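Local coordinates for putative sporulation-specific glycosylase YdhD (Bacillus subtilis subsp. subtilis str. 168, PDB 3CZ8) that probably hydrolyses glycosidic bonds in a chitin- or peptidoglycan-like polysaccharide during sporulation, through the family 18 glycoside hydrolase domain modelled here, at the interface of chains A and B. Coordinates in Å, arbitrary orientation; residue numbers count along the deposited sequence, not the author numbering. Chains: chain A/B, Putative sporulation-specific glycosylase ydhD.

The interface of chains A and B. Residues chain A 9, 11, 39-40, 76, 224, 308; chain B 7, 310.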
# COMPACT_ATOMS: atom_id res chain seq x y z
N GLY A 9 3.16 6.94 1.91
CA GLY A 9 3.49 5.55 2.16
C GLY A 9 4.96 5.25 1.94
O GLY A 9 5.50 5.54 0.87
N LEU A 11 7.54 2.53 1.17
CA LEU A 11 7.65 1.18 0.63
C LEU A 11 8.87 0.47 1.18
O LEU A 11 9.96 1.05 1.26
CB LEU A 11 7.69 1.21 -0.91
CG LEU A 11 7.65 -0.14 -1.64
CD1 LEU A 11 6.26 -0.78 -1.55
CD2 LEU A 11 8.07 0.02 -3.09
N PHE A 39 12.98 1.73 0.97
CA PHE A 39 13.10 2.45 -0.28
C PHE A 39 13.22 3.94 -0.05
O PHE A 39 12.75 4.41 0.90
CB PHE A 39 11.94 2.12 -1.21
CG PHE A 39 12.15 0.87 -1.98
CD1 PHE A 39 12.47 0.90 -3.31
CD2 PHE A 39 12.07 -0.35 -1.38
CE1 PHE A 39 12.69 -0.24 -3.98
CE2 PHE A 39 12.30 -1.47 -2.08
CZ PHE A 39 12.60 -1.40 -3.37
N GLU A 40 13.82 4.69 -0.95
CA GLU A 40 15.08 4.41 -1.58
C GLU A 40 16.06 5.55 -1.32
O GLU A 40 15.65 6.63 -0.95
CB GLU A 40 14.86 4.32 -3.06
CG GLU A 40 13.96 5.38 -3.56
CD GLU A 40 14.70 6.52 -4.17
OE1 GLU A 40 14.19 7.62 -4.15
OE2 GLU A 40 15.79 6.29 -4.68
N LEU A 76 17.03 5.71 -9.50
CA LEU A 76 15.77 6.38 -9.80
C LEU A 76 15.96 7.87 -10.07
O LEU A 76 16.80 8.52 -9.45
CB LEU A 76 14.76 6.16 -8.67
CG LEU A 76 13.98 4.84 -8.72
CD1 LEU A 76 13.27 4.61 -7.42
CD2 LEU A 76 12.98 4.82 -9.84
N TYR A 224 1.85 -5.68 -7.72
CA TYR A 224 0.66 -5.26 -8.48
C TYR A 224 -0.02 -6.39 -9.25
O TYR A 224 0.67 -7.24 -9.82
CB TYR A 224 1.05 -4.21 -9.53
CG TYR A 224 1.55 -2.88 -9.03
CD1 TYR A 224 0.74 -2.03 -8.28
CD2 TYR A 224 2.84 -2.43 -9.36
CE1 TYR A 224 1.20 -0.80 -7.83
CE2 TYR A 224 3.31 -1.20 -8.92
CZ TYR A 224 2.48 -0.39 -8.16
OH TYR A 224 2.93 0.84 -7.72
N LEU A 308 3.63 -1.42 3.10
CA LEU A 308 3.55 0.04 3.09
C LEU A 308 3.30 0.53 4.50
O LEU A 308 2.34 0.09 5.15
CB LEU A 308 2.42 0.52 2.17
CG LEU A 308 2.62 0.68 0.65
CD1 LEU A 308 3.82 1.57 0.32
CD2 LEU A 308 2.69 -0.67 -0.09
N ILE B 7 9.94 7.20 -4.37
CA ILE B 7 8.89 6.23 -4.08
C ILE B 7 8.11 6.68 -2.85
O ILE B 7 8.52 6.44 -1.71
CB ILE B 7 9.45 4.78 -3.90
CG1 ILE B 7 10.31 4.35 -5.09
CG2 ILE B 7 8.31 3.78 -3.66
CD1 ILE B 7 9.56 4.18 -6.43
N LEU B 310 2.00 4.65 -5.62
CA LEU B 310 3.36 5.16 -5.39
C LEU B 310 4.01 5.67 -6.67
O LEU B 310 4.16 4.94 -7.66
CB LEU B 310 4.24 4.13 -4.66
CG LEU B 310 4.26 2.65 -5.04
CD1 LEU B 310 5.44 2.32 -5.94
CD2 LEU B 310 4.28 1.79 -3.79
O HOH W 1 9.31 4.33 -0.09
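Water 1 ties the two chains together between the backbone N of A:Leu11 and the carbonyl O of B:Ile7. The amide sends its hydrogen to the water over 2.8 Å from N, at 155° at the hydrogen, and the water lies 2.8 Å from B:Ile7 O. Beside this bridge the side chain of B:Ile7 pushes in among A:Leu11, A:Phe39, A:Glu40 and A:Leu76, and its two branches have different neighbours. CG1, anti to its own carbonyl carbon (chi1 -53°), heads for the A:Leu76 and A:Glu40 side and lies 3.8 Å from A:Leu76 CD1; the two side chains meet almost perpendicularly. The CG2 methyl turns the other way, 3.8 Å from A:Leu11 CD2, and also touches A:Leu11 CB. That same CD2 of A:Leu11 sits over the centre of the A:Phe39 ring, 4.3 Å above its plane, so the ring flanks the methyl that B:Ile7 meets, at about a right angle to that contact. The other methyl of A:Leu11, CD1, meets B:Leu310 CD2 at 3.9 Å. B:Leu310 spreads its two methyls: CD2 also approaches A:Leu308 CD1, while CD1 packs against the phenolic oxygen of A:Tyr224, 3.4 Å from OH. The whole patch is thus largely aliphatic, with B:Ile7 and B:Leu310 next to each other against A:Leu11. Strands 9-17, 35-42 and 302-310 of chain A belong to the family 18 barrel, and the patch is centred about 10 Å from A:Glu120, the predicted proton donor. Residues near both ends of one chain thus pack close to the predicted catalytic region of the other, in a two-fold dimer that may reflect crystal packing; if it persists in solution, it could limit substrate access.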